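Local coordinates for DUF917 domain-containing protein (Chromobacterium violaceum, PDB 2O3I), which is of unknown function but belongs to the DUF917 family, with N- and C-terminal domains resembling those named after S-methyl thiohydantoin desulfurase, at residues Val241-Met247 / Phe323-Glu327; Lys231-Ala235 / Phe250-Leu255; His33-Asn37 / Asn75-Pro80. The protein carries 2 engineered substitutions. All blocks are in the same frame, centred on the assembly; numbering follows the deposited sequence.

Contact 1: Val241-Met247 / Phe323-Glu327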
ATOM      1  N   VAL A 241      38.048 -16.856 -18.680  1.00 34.41           N
ATOM      2  CA  VAL A 241      36.946 -17.730 -19.073  1.00 36.41           C
ATOM      3  C   VAL A 241      36.154 -17.102 -20.220  1.00 36.10           C
ATOM      4  O   VAL A 241      35.233 -16.307 -20.002  1.00 36.50           O
ATOM      5  CB  VAL A 241      36.029 -18.034 -17.851  1.00 37.87           C
ATOM      6  CG1 VAL A 241      35.749 -16.768 -17.085  1.00 40.04           C
ATOM      7  CG2 VAL A 241      34.738 -18.681 -18.300  1.00 37.58           C
ATOM      8  N   LYS A 242      36.526 -17.477 -21.443  1.00 34.90           N
ATOM      9  CA  LYS A 242      35.906 -16.940 -22.653  1.00 35.75           C
ATOM     10  C   LYS A 242      35.021 -17.937 -23.408  1.00 34.24           C
ATOM     11  O   LYS A 242      34.483 -17.618 -24.470  1.00 33.29           O
ATOM     12  CB  LYS A 242      36.998 -16.430 -23.596  1.00 38.31           C
ATOM     13  CG  LYS A 242      37.941 -15.383 -22.998  1.00 38.26           C
ATOM     14  CD  LYS A 242      39.052 -15.043 -23.986  1.00 38.53           C
ATOM     15  CE  LYS A 242      39.956 -13.933 -23.480  1.00 38.68           C
ATOM     16  NZ  LYS A 242      39.220 -12.648 -23.319  1.00 41.92           N
ATOM     17  N   THR A 243      34.883 -19.142 -22.869  1.00 33.19           N
ATOM     18  CA  THR A 243      34.061 -20.172 -23.490  1.00 32.48           C
ATOM     19  C   THR A 243      33.188 -20.848 -22.444  1.00 33.07           C
ATOM     20  O   THR A 243      33.546 -20.908 -21.263  1.00 33.19           O
ATOM     21  CB  THR A 243      34.913 -21.274 -24.145  1.00 32.16           C
ATOM     22  OG1 THR A 243      35.725 -21.898 -23.142  1.00 32.52           O
ATOM     23  CG2 THR A 243      35.798 -20.702 -25.236  1.00 31.68           C
ATOM     24  N   ALA A 244      32.049 -21.368 -22.887  1.00 32.43           N
ATOM     25  CA  ALA A 244      31.131 -22.062 -21.999  1.00 33.10           C
ATOM     26  C   ALA A 244      31.855 -23.212 -21.294  1.00 33.07           C
ATOM     27  O   ALA A 244      31.665 -23.433 -20.099  1.00 32.97           O
ATOM     28  CB  ALA A 244      29.935 -22.594 -22.796  1.00 32.00           C
ATOM     29  N   GLU A 245      32.687 -23.938 -22.038  1.00 33.76           N
ATOM     30  CA  GLU A 245      33.440 -25.058 -21.479  1.00 35.28           C
ATOM     31  C   GLU A 245      34.370 -24.564 -20.375  1.00 34.28           C
ATOM     32  O   GLU A 245      34.483 -25.184 -19.319  1.00 33.85           O
ATOM     33  CB  GLU A 245      34.269 -25.740 -22.566  1.00 37.39           C
ATOM     34  CG  GLU A 245      34.972 -27.010 -22.108  1.00 44.17           C
ATOM     35  CD  GLU A 245      35.864 -27.610 -23.188  1.00 47.06           C
ATOM     36  OE1 GLU A 245      35.453 -27.602 -24.369  1.00 48.80           O
ATOM     37  OE2 GLU A 245      36.966 -28.099 -22.858  1.00 47.92           O
ATOM     38  N   ALA A 246      35.038 -23.444 -20.629  1.00 32.80           N
ATOM     39  CA  ALA A 246      35.942 -22.867 -19.643  1.00 32.00           C
ATOM     40  C   ALA A 246      35.166 -22.432 -18.402  1.00 29.94           C
ATOM     41  O   ALA A 246      35.675 -22.512 -17.291  1.00 30.16           O
ATOM     42  CB  ALA A 246      36.683 -21.670 -20.244  1.00 32.90           C
HETATM   43  N   MSE A 247      33.935 -21.966 -18.591  1.00 29.24           N
HETATM   44  CA  MSE A 247      33.121 -21.530 -17.457  1.00 28.24           C
HETATM   45  C   MSE A 247      32.823 -22.723 -16.564  1.00 28.14           C
HETATM   46  O   MSE A 247      32.973 -22.649 -15.341  1.00 24.34           O
HETATM   47  CB  MSE A 247      31.816 -20.886 -17.946  1.00 32.09           C
HETATM   48  CG  MSE A 247      30.795 -20.598 -16.848  1.00 35.55           C
HETATM   49 SE   MSE A 247      31.481 -19.519 -15.373  1.00 40.82          SE
HETATM   50  CE  MSE A 247      30.780 -17.800 -15.916  1.00 37.54           C
ATOM     51  N   PHE A 323      25.931 -17.546 -21.223  1.00 25.58           N
ATOM     52  CA  PHE A 323      27.357 -17.342 -21.351  1.00 26.46           C
ATOM     53  C   PHE A 323      27.616 -17.034 -22.816  1.00 28.29           C
ATOM     54  O   PHE A 323      27.427 -17.877 -23.694  1.00 27.15           O
ATOM     55  CB  PHE A 323      28.198 -18.547 -20.916  1.00 25.65           C
ATOM     56  CG  PHE A 323      29.677 -18.250 -20.919  1.00 27.51           C
ATOM     57  CD1 PHE A 323      30.416 -18.303 -22.106  1.00 26.40           C
ATOM     58  CD2 PHE A 323      30.304 -17.778 -19.765  1.00 28.46           C
ATOM     59  CE1 PHE A 323      31.749 -17.878 -22.144  1.00 26.67           C
ATOM     60  CE2 PHE A 323      31.643 -17.349 -19.794  1.00 27.00           C
ATOM     61  CZ  PHE A 323      32.361 -17.398 -20.985  1.00 26.57           C
ATOM     62  N   VAL A 324      28.029 -15.801 -23.073  1.00 30.32           N
ATOM     63  CA  VAL A 324      28.316 -15.371 -24.421  1.00 30.69           C
ATOM     64  C   VAL A 324      29.817 -15.512 -24.664  1.00 33.30           C
ATOM     65  O   VAL A 324      30.627 -14.780 -24.095  1.00 32.01           O
ATOM     66  CB  VAL A 324      27.876 -13.912 -24.628  1.00 30.06           C
ATOM     67  CG1 VAL A 324      27.925 -13.555 -26.117  1.00 28.80           C
ATOM     68  CG2 VAL A 324      26.469 -13.718 -24.071  1.00 25.64           C
ATOM     69  N   GLU A 325      30.179 -16.472 -25.506  1.00 36.73           N
ATOM     70  CA  GLU A 325      31.572 -16.726 -25.822  1.00 40.51           C
ATOM     71  C   GLU A 325      32.167 -15.608 -26.674  1.00 43.36           C
ATOM     72  O   GLU A 325      31.440 -14.792 -27.246  1.00 43.13           O
ATOM     73  CB  GLU A 325      31.699 -18.065 -26.545  1.00 40.28           C
ATOM     74  CG  GLU A 325      31.282 -19.256 -25.694  1.00 41.36           C
ATOM     75  CD  GLU A 325      31.507 -20.588 -26.385  1.00 41.53           C
ATOM     76  OE1 GLU A 325      31.480 -21.629 -25.690  1.00 41.06           O
ATOM     77  OE2 GLU A 325      31.705 -20.595 -27.620  1.00 41.73           O
ATOM     78  N   GLY A 326      33.495 -15.581 -26.749  1.00 45.77           N
ATOM     79  CA  GLY A 326      34.181 -14.566 -27.529  1.00 48.18           C
ATOM     80  C   GLY A 326      34.978 -13.621 -26.652  1.00 49.31           C
ATOM     81  O   GLY A 326      35.494 -14.013 -25.609  1.00 51.13           O
ATOM     82  N   GLU A 327      35.084 -12.370 -27.077  1.00 50.49           N
ATOM     83  CA  GLU A 327      35.816 -11.369 -26.312  1.00 51.91           C
ATOM     84  C   GLU A 327      34.816 -10.334 -25.820  1.00 50.44           C
ATOM     85  O   GLU A 327      33.980  -9.857 -26.586  1.00 51.25           O
ATOM     86  CB  GLU A 327      36.870 -10.688 -27.190  1.00 54.39           C
ATOM     87  CG  GLU A 327      37.846 -11.644 -27.875  1.00 59.10           C
ATOM     88  CD  GLU A 327      38.930 -12.181 -26.950  1.00 61.41           C
ATOM     89  OE1 GLU A 327      39.690 -13.074 -27.387  1.00 63.21           O
ATOM     90  OE2 GLU A 327      39.032 -11.711 -25.795  1.00 62.00           O
TER
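Glu325 extends its side chain to the start of helix 244-255, where OE1 accepts N of Ala244 at 2.9 Å in a nearly straight bond, met on the anti side of the carboxylate and somewhat out of its plane. Thr243, the N-cap, stands behind it: with OG1 set between its backbone N and carbonyl carbon (chi1 60°), that oxygen takes Ala246 N at 3.0 Å. Two side-chain acceptors thus serve the first turn, and the helix end would be expected to favour the charged form of Glu325. A third hydrogen bond joins the backbones, Gly326 N to Lys242 O (3.2 Å). Further out, Lys242 bends at its last torsion to set NZ 2.7 Å from Glu327 OE2, a salt bridge on the syn side but well out of the carboxylate plane.

Phe323 gathers both polar and apolar neighbours. The carbonyl oxygen of Thr243 lies over one ring face, while Val241 O comes to the edge, 3.2 Å from CZ of Phe323. Val241 CG2 touches CE2 of Phe323 at 3.7 Å, and CE, the terminal methyl of selenomethionine Met247, lies 3.9 Å from CD2 of Phe323.

The His330 ring meets that of Phe323 with the two planes nearly parallel. Ala244 and Met247 rest on Ala354 and Ile356 of strand 352-358, the antiparallel partner of 319-324, and Val241 and Met247 also reach helix 225-237, so the helix start is packed between sheet and helix.

Contact 2: Lys231-Ala235 / Phe250-Leu255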
ATOM      1  N   LYS A 231      35.111 -13.854  -6.732  1.00 25.61           N
ATOM      2  CA  LYS A 231      36.147 -14.695  -7.316  1.00 26.99           C
ATOM      3  C   LYS A 231      35.857 -14.984  -8.787  1.00 27.40           C
ATOM      4  O   LYS A 231      36.769 -14.957  -9.623  1.00 27.10           O
ATOM      5  CB  LYS A 231      36.276 -16.003  -6.532  1.00 29.44           C
ATOM      6  CG  LYS A 231      37.396 -16.905  -7.037  1.00 34.01           C
ATOM      7  CD  LYS A 231      37.636 -18.088  -6.112  1.00 35.91           C
ATOM      8  CE  LYS A 231      38.705 -19.009  -6.675  1.00 36.99           C
ATOM      9  NZ  LYS A 231      38.838 -20.240  -5.841  1.00 40.32           N
ATOM     10  N   LEU A 232      34.594 -15.252  -9.112  1.00 24.95           N
ATOM     11  CA  LEU A 232      34.229 -15.526 -10.500  1.00 24.50           C
ATOM     12  C   LEU A 232      34.385 -14.262 -11.344  1.00 24.13           C
ATOM     13  O   LEU A 232      34.890 -14.304 -12.478  1.00 22.34           O
ATOM     14  CB  LEU A 232      32.785 -16.030 -10.593  1.00 23.55           C
ATOM     15  CG  LEU A 232      32.152 -16.042 -11.991  1.00 24.30           C
ATOM     16  CD1 LEU A 232      32.949 -16.951 -12.911  1.00 25.46           C
ATOM     17  CD2 LEU A 232      30.704 -16.511 -11.906  1.00 24.06           C
ATOM     18  N   GLY A 233      33.939 -13.144 -10.780  1.00 22.54           N
ATOM     19  CA  GLY A 233      34.022 -11.871 -11.470  1.00 24.01           C
ATOM     20  C   GLY A 233      35.448 -11.509 -11.833  1.00 24.35           C
ATOM     21  O   GLY A 233      35.714 -11.024 -12.931  1.00 24.67           O
ATOM     22  N   ARG A 234      36.367 -11.736 -10.903  1.00 23.97           N
ATOM     23  CA  ARG A 234      37.769 -11.446 -11.145  1.00 23.91           C
ATOM     24  C   ARG A 234      38.277 -12.267 -12.326  1.00 22.48           C
ATOM     25  O   ARG A 234      38.994 -11.752 -13.182  1.00 21.81           O
ATOM     26  CB  ARG A 234      38.596 -11.745  -9.887  1.00 25.33           C
ATOM     27  CG  ARG A 234      38.518 -10.637  -8.841  1.00 28.60           C
ATOM     28  CD  ARG A 234      39.194 -11.021  -7.530  1.00 31.98           C
ATOM     29  NE  ARG A 234      39.249  -9.875  -6.622  1.00 34.74           N
ATOM     30  CZ  ARG A 234      39.681  -9.924  -5.367  1.00 34.87           C
ATOM     31  NH1 ARG A 234      40.103 -11.069  -4.847  1.00 37.05           N
ATOM     32  NH2 ARG A 234      39.704  -8.821  -4.634  1.00 37.04           N
ATOM     33  N   ALA A 235      37.896 -13.538 -12.378  1.00 19.18           N
ATOM     34  CA  ALA A 235      38.330 -14.402 -13.467  1.00 20.19           C
ATOM     35  C   ALA A 235      37.725 -13.933 -14.794  1.00 22.37           C
ATOM     36  O   ALA A 235      38.358 -14.029 -15.843  1.00 21.80           O
ATOM     37  CB  ALA A 235      37.926 -15.841 -13.179  1.00 17.02           C
ATOM     38  N   PHE A 250      35.973 -23.779 -14.697  1.00 29.32           N
ATOM     39  CA  PHE A 250      36.230 -22.863 -13.580  1.00 29.21           C
ATOM     40  C   PHE A 250      35.298 -23.130 -12.407  1.00 28.19           C
ATOM     41  O   PHE A 250      35.734 -23.221 -11.252  1.00 27.10           O
ATOM     42  CB  PHE A 250      36.058 -21.400 -14.023  1.00 30.78           C
ATOM     43  CG  PHE A 250      36.396 -20.392 -12.947  1.00 34.01           C
ATOM     44  CD1 PHE A 250      37.713 -19.993 -12.734  1.00 34.48           C
ATOM     45  CD2 PHE A 250      35.401 -19.867 -12.126  1.00 33.51           C
ATOM     46  CE1 PHE A 250      38.030 -19.090 -11.721  1.00 35.69           C
ATOM     47  CE2 PHE A 250      35.713 -18.969 -11.113  1.00 32.72           C
ATOM     48  CZ  PHE A 250      37.028 -18.579 -10.910  1.00 33.53           C
ATOM     49  N   LEU A 251      34.010 -23.238 -12.708  1.00 27.83           N
ATOM     50  CA  LEU A 251      33.007 -23.486 -11.685  1.00 27.40           C
ATOM     51  C   LEU A 251      33.313 -24.743 -10.892  1.00 28.04           C
ATOM     52  O   LEU A 251      33.220 -24.753  -9.666  1.00 24.50           O
ATOM     53  CB  LEU A 251      31.624 -23.622 -12.323  1.00 26.46           C
ATOM     54  CG  LEU A 251      30.987 -22.368 -12.940  1.00 26.78           C
ATOM     55  CD1 LEU A 251      29.769 -22.781 -13.765  1.00 26.36           C
ATOM     56  CD2 LEU A 251      30.587 -21.385 -11.852  1.00 23.93           C
ATOM     57  N   ARG A 252      33.686 -25.801 -11.603  1.00 30.65           N
ATOM     58  CA  ARG A 252      33.977 -27.076 -10.971  1.00 33.49           C
ATOM     59  C   ARG A 252      35.269 -27.068 -10.162  1.00 35.09           C
ATOM     60  O   ARG A 252      35.273 -27.435  -8.985  1.00 34.02           O
ATOM     61  CB  ARG A 252      34.038 -28.173 -12.034  1.00 35.32           C
ATOM     62  CG  ARG A 252      34.186 -29.572 -11.472  1.00 39.77           C
ATOM     63  CD  ARG A 252      34.319 -30.604 -12.579  1.00 45.06           C
ATOM     64  NE  ARG A 252      35.507 -30.380 -13.404  1.00 50.00           N
ATOM     65  CZ  ARG A 252      35.519 -29.725 -14.564  1.00 51.69           C
ATOM     66  NH1 ARG A 252      34.397 -29.216 -15.064  1.00 50.89           N
ATOM     67  NH2 ARG A 252      36.664 -29.576 -15.222  1.00 51.23           N
ATOM     68  N   ARG A 253      36.355 -26.634 -10.796  1.00 36.89           N
ATOM     69  CA  ARG A 253      37.674 -26.599 -10.165  1.00 38.97           C
ATOM     70  C   ARG A 253      37.908 -25.479  -9.148  1.00 38.94           C
ATOM     71  O   ARG A 253      38.555 -25.698  -8.127  1.00 38.52           O
ATOM     72  CB  ARG A 253      38.753 -26.517 -11.250  1.00 40.47           C
ATOM     73  CG  ARG A 253      38.685 -27.643 -12.272  1.00 42.47           C
ATOM     74  CD  ARG A 253      39.661 -27.417 -13.420  1.00 44.21           C
ATOM     75  NE  ARG A 253      39.508 -28.424 -14.468  1.00 46.12           N
ATOM     76  CZ  ARG A 253      40.049 -28.336 -15.681  1.00 48.03           C
ATOM     77  NH1 ARG A 253      40.787 -27.282 -16.009  1.00 48.99           N
ATOM     78  NH2 ARG A 253      39.840 -29.297 -16.572  1.00 48.79           N
ATOM     79  N   GLU A 254      37.389 -24.286  -9.421  1.00 38.38           N
ATOM     80  CA  GLU A 254      37.593 -23.157  -8.521  1.00 39.47           C
ATOM     81  C   GLU A 254      36.493 -22.867  -7.501  1.00 39.18           C
ATOM     82  O   GLU A 254      36.775 -22.324  -6.436  1.00 38.59           O
ATOM     83  CB  GLU A 254      37.865 -21.892  -9.335  1.00 41.25           C
ATOM     84  CG  GLU A 254      39.167 -21.930 -10.105  1.00 46.55           C
ATOM     85  CD  GLU A 254      40.382 -21.902  -9.198  1.00 49.90           C
ATOM     86  OE1 GLU A 254      41.510 -22.035  -9.717  1.00 54.52           O
ATOM     87  OE2 GLU A 254      40.214 -21.743  -7.970  1.00 51.48           O
ATOM     88  N   LEU A 255      35.246 -23.207  -7.813  1.00 38.62           N
ATOM     89  CA  LEU A 255      34.154 -22.950  -6.879  1.00 38.12           C
ATOM     90  C   LEU A 255      33.418 -24.226  -6.469  1.00 37.82           C
ATOM     91  O   LEU A 255      32.441 -24.178  -5.725  1.00 37.00           O
ATOM     92  CB  LEU A 255      33.171 -21.939  -7.484  1.00 37.57           C
ATOM     93  CG  LEU A 255      33.779 -20.574  -7.819  1.00 38.20           C
ATOM     94  CD1 LEU A 255      32.795 -19.754  -8.639  1.00 37.59           C
ATOM     95  CD2 LEU A 255      34.168 -19.849  -6.545  1.00 35.52           C
TER
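Phe250 turns the far end of its ring, CE1, CZ and CE2, towards residues 231-235 of helix 225-237, with Ala235, Lys231 and Leu232 gathered round these three carbons. The arrangement is a helix-loop-helix pair of the C-terminal domain: two consecutive helices whose directions differ by 124°. One face of the ring carries Glu254 CB from its own helix, one turn further on, 3.6 Å above the plane and over the centre of the Phe250 ring. The Ala235 methyl approaches obliquely, CB to CE1 of Phe250 at 3.6 Å, and the carbonyl oxygen of Lys231 and CA of Leu232 also come in at a slant. Leu232 CD1 adds a contact with Phe250 CE2 at 3.9 Å.

The segment axes stay 11.6 Å apart, a wide spacing, bridged largely by the long side chains of Phe250 and Lys231. With its CG anti to the backbone N (chi1 -176°), Phe250 sends its ring across the gap.

Lys231 spans the same interval as a fully extended chain, and its ammonium group is held by two acceptors of a single residue. NZ of Lys231 lies 2.9 Å from Glu254 OE2, a salt bridge made on the anti side of the carboxylate, somewhat out of its plane, and 3.0 Å from the backbone O of Glu254, whose carbonyl plane it meets at a tilt. The lysine crosses the Glu254 side chain at about a right angle. Its aliphatic part runs past Leu255 in the opposite direction, CD of Lys231 against CD2 of Leu255.

Towards the interior, Leu232 and Leu255 both lean on Phe20, just after helix 10-19, and here Leu232 CB lies 4.2 Å from CD1 of Leu255.

Contact 3: His33-Asn37 / Asn75-Pro80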
ATOM      1  N   HIS A  33      26.361   2.049 -12.606  1.00 31.50           N
ATOM      2  CA  HIS A  33      26.024   3.444 -12.387  1.00 33.58           C
ATOM      3  C   HIS A  33      26.274   3.827 -10.935  1.00 33.16           C
ATOM      4  O   HIS A  33      26.767   4.920 -10.645  1.00 32.35           O
ATOM      5  CB  HIS A  33      24.555   3.690 -12.724  1.00 36.88           C
ATOM      6  CG  HIS A  33      24.286   3.836 -14.188  1.00 40.87           C
ATOM      7  ND1 HIS A  33      23.020   3.733 -14.725  1.00 42.99           N
ATOM      8  CD2 HIS A  33      25.118   4.089 -15.227  1.00 42.63           C
ATOM      9  CE1 HIS A  33      23.085   3.911 -16.033  1.00 44.04           C
ATOM     10  NE2 HIS A  33      24.345   4.129 -16.363  1.00 45.16           N
ATOM     11  N   LEU A  34      25.927   2.923 -10.024  1.00 31.98           N
ATOM     12  CA  LEU A  34      26.105   3.172  -8.598  1.00 30.72           C
ATOM     13  C   LEU A  34      27.565   3.059  -8.164  1.00 30.03           C
ATOM     14  O   LEU A  34      28.059   3.883  -7.387  1.00 28.56           O
ATOM     15  CB  LEU A  34      25.248   2.201  -7.784  1.00 30.63           C
ATOM     16  CG  LEU A  34      23.735   2.427  -7.770  1.00 30.84           C
ATOM     17  CD1 LEU A  34      23.053   1.271  -7.065  1.00 30.85           C
ATOM     18  CD2 LEU A  34      23.421   3.741  -7.058  1.00 32.25           C
ATOM     19  N   ALA A  35      28.248   2.038  -8.671  1.00 28.19           N
ATOM     20  CA  ALA A  35      29.650   1.805  -8.334  1.00 28.03           C
ATOM     21  C   ALA A  35      30.579   2.904  -8.852  1.00 28.46           C
ATOM     22  O   ALA A  35      31.611   3.191  -8.241  1.00 29.61           O
ATOM     23  CB  ALA A  35      30.092   0.453  -8.874  1.00 26.60           C
ATOM     24  N   ALA A  36      30.214   3.517  -9.973  1.00 26.84           N
ATOM     25  CA  ALA A  36      31.029   4.575 -10.558  1.00 27.54           C
ATOM     26  C   ALA A  36      31.272   5.741  -9.604  1.00 26.87           C
ATOM     27  O   ALA A  36      32.295   6.418  -9.701  1.00 28.39           O
ATOM     28  CB  ALA A  36      30.380   5.086 -11.834  1.00 27.69           C
ATOM     29  N   ASN A  37      30.339   5.972  -8.681  1.00 25.90           N
ATOM     30  CA  ASN A  37      30.469   7.077  -7.735  1.00 26.65           C
ATOM     31  C   ASN A  37      30.987   6.696  -6.353  1.00 26.68           C
ATOM     32  O   ASN A  37      31.022   7.538  -5.455  1.00 26.56           O
ATOM     33  CB  ASN A  37      29.129   7.803  -7.570  1.00 27.20           C
ATOM     34  CG  ASN A  37      28.718   8.561  -8.818  1.00 29.02           C
ATOM     35  OD1 ASN A  37      29.448   9.433  -9.297  1.00 28.56           O
ATOM     36  ND2 ASN A  37      27.542   8.237  -9.348  1.00 28.88           N
ATOM     37  N   ASN A  75      17.765   2.364 -13.282  1.00 50.53           N
ATOM     38  CA  ASN A  75      18.908   2.572 -14.173  1.00 50.54           C
ATOM     39  C   ASN A  75      19.345   4.035 -14.211  1.00 49.00           C
ATOM     40  O   ASN A  75      20.345   4.366 -14.837  1.00 49.36           O
ATOM     41  CB  ASN A  75      18.584   2.130 -15.609  1.00 52.13           C
ATOM     42  CG  ASN A  75      18.701   0.626 -15.808  1.00 54.15           C
ATOM     43  OD1 ASN A  75      19.715   0.018 -15.466  1.00 55.36           O
ATOM     44  ND2 ASN A  75      17.666   0.024 -16.379  1.00 54.69           N
ATOM     45  N   GLN A  76      18.599   4.906 -13.542  1.00 48.31           N
ATOM     46  CA  GLN A  76      18.914   6.330 -13.536  1.00 48.95           C
ATOM     47  C   GLN A  76      19.589   6.793 -12.251  1.00 47.56           C
ATOM     48  O   GLN A  76      20.135   7.895 -12.184  1.00 47.43           O
ATOM     49  CB  GLN A  76      17.634   7.140 -13.752  1.00 52.00           C
ATOM     50  CG  GLN A  76      16.900   6.816 -15.048  1.00 56.22           C
ATOM     51  CD  GLN A  76      15.589   7.574 -15.172  1.00 60.19           C
ATOM     52  OE1 GLN A  76      15.559   8.803 -15.052  1.00 62.04           O
ATOM     53  NE2 GLN A  76      14.497   6.846 -15.416  1.00 60.65           N
ATOM     54  N   VAL A  77      19.552   5.944 -11.233  1.00 46.35           N
ATOM     55  CA  VAL A  77      20.142   6.266  -9.945  1.00 43.97           C
ATOM     56  C   VAL A  77      21.665   6.351  -9.998  1.00 41.53           C
ATOM     57  O   VAL A  77      22.313   5.578 -10.700  1.00 40.35           O
ATOM     58  CB  VAL A  77      19.726   5.223  -8.896  1.00 44.70           C
ATOM     59  CG1 VAL A  77      20.314   5.575  -7.552  1.00 46.94           C
ATOM     60  CG2 VAL A  77      18.211   5.164  -8.809  1.00 46.50           C
ATOM     61  N   GLN A  78      22.216   7.309  -9.256  1.00 39.40           N
ATOM     62  CA  GLN A  78      23.657   7.530  -9.172  1.00 38.07           C
ATOM     63  C   GLN A  78      24.151   7.198  -7.764  1.00 37.24           C
ATOM     64  O   GLN A  78      25.240   6.658  -7.589  1.00 36.59           O
ATOM     65  CB  GLN A  78      23.997   8.988  -9.486  1.00 40.60           C
ATOM     66  CG  GLN A  78      23.832   9.400 -10.936  1.00 43.17           C
ATOM     67  CD  GLN A  78      24.785   8.668 -11.858  1.00 45.81           C
ATOM     68  OE1 GLN A  78      24.505   7.554 -12.303  1.00 46.49           O
ATOM     69  NE2 GLN A  78      25.930   9.289 -12.139  1.00 45.98           N
ATOM     70  N   TRP A  79      23.347   7.546  -6.761  1.00 36.37           N
ATOM     71  CA  TRP A  79      23.679   7.269  -5.362  1.00 35.75           C
ATOM     72  C   TRP A  79      22.500   6.510  -4.746  1.00 33.07           C
ATOM     73  O   TRP A  79      21.351   6.755  -5.096  1.00 33.01           O
ATOM     74  CB  TRP A  79      23.933   8.574  -4.598  1.00 37.15           C
ATOM     75  CG  TRP A  79      24.790   9.547  -5.363  1.00 41.10           C
ATOM     76  CD1 TRP A  79      24.392  10.369  -6.381  1.00 41.96           C
ATOM     77  CD2 TRP A  79      26.194   9.765  -5.201  1.00 42.37           C
ATOM     78  NE1 TRP A  79      25.460  11.083  -6.864  1.00 43.51           N
ATOM     79  CE2 TRP A  79      26.580  10.732  -6.159  1.00 43.51           C
ATOM     80  CE3 TRP A  79      27.165   9.236  -4.342  1.00 42.65           C
ATOM     81  CZ2 TRP A  79      27.895  11.183  -6.281  1.00 43.01           C
ATOM     82  CZ3 TRP A  79      28.473   9.682  -4.463  1.00 44.09           C
ATOM     83  CH2 TRP A  79      28.826  10.648  -5.427  1.00 45.86           C
ATOM     84  N   PRO A  80      22.771   5.571  -3.830  1.00 30.76           N
ATOM     85  CA  PRO A  80      21.693   4.800  -3.205  1.00 29.44           C
ATOM     86  C   PRO A  80      20.988   5.501  -2.045  1.00 28.31           C
ATOM     87  O   PRO A  80      20.944   4.977  -0.932  1.00 25.24           O
ATOM     88  CB  PRO A  80      22.413   3.537  -2.755  1.00 29.96           C
ATOM     89  CG  PRO A  80      23.731   4.078  -2.311  1.00 29.07           C
ATOM     90  CD  PRO A  80      24.091   5.067  -3.410  1.00 30.16           C
TER
HETATM   91  O   HOH W   1      27.268   5.723  -5.664  1.00 19.19           O
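Asn75 offers its carbonyl oxygen to the imidazole of His33: ND1 of His33 lies 2.8 Å from O of Asn75, which sits near the ring plane, but the N-H points well aside and the bond is weak. The Asn75 side chain is engaged by another partner, OD1 meeting the hydroxyl of Thr27. Two residues on, Val77 sets CG1 against Leu34 CD2 at 3.6 Å, and Tyr67 of strand 61-69 touches both side chains.

The segment belongs to the connection of a beta-alpha-beta crossover, in which strand 61-69 leads through helix 81-96 into the adjacent parallel strand 101-105; here the connection brushes the last turn of helix 28-35. Gln78 O is its polar hub. Asn37 ND2 donates to it at 3.3 Å, arriving from above the carbonyl plane, 45° out of it. A water gives a second bond to the same atom, Gln78 O at 2.9 Å, and another to Leu34 O at 2.6 Å, bridging the two backbones.

Trp79 then turns one face of its indole to Asn37. CB of Asn37 makes a CH-pi contact 3.7 Å from the centroid of the six-membered ring of Trp79, and with CG anti to the carbonyl carbon (chi1 -69°) the amide stacks on the indole, the planes 16° apart. Pro80, at the N-cap of helix 81-96, places CD 3.9 Å from CD2 of Leu34, a leucine that also packs on Leu112, Val116 and Leu119 of helix 111-124.

How the contacts relate
From the N terminus, contact 3 closes first: residues 75-80 return to the end of helix 28-35 after a 37-residue excursion through strands 49-52 and 61-69, all within the N-terminal domain. The other two come later in the chain and belong to the C-terminal domain. Contact 2 closes a short loop between helices 225-237 and 244-255; contact 1 opens inside that loop and closes much later, at the end of strand 319-324 and the turn after it, so the two cross. Sharing helix 244-255, they link the helix pair to the antiparallel sheet, and they touch directly, Met247 CE to Leu232 CD1 at 3.8 Å. Contact 3 stands apart, its centre about 28 Å from the centre of contact 1 and about 27 Å from that of contact 2.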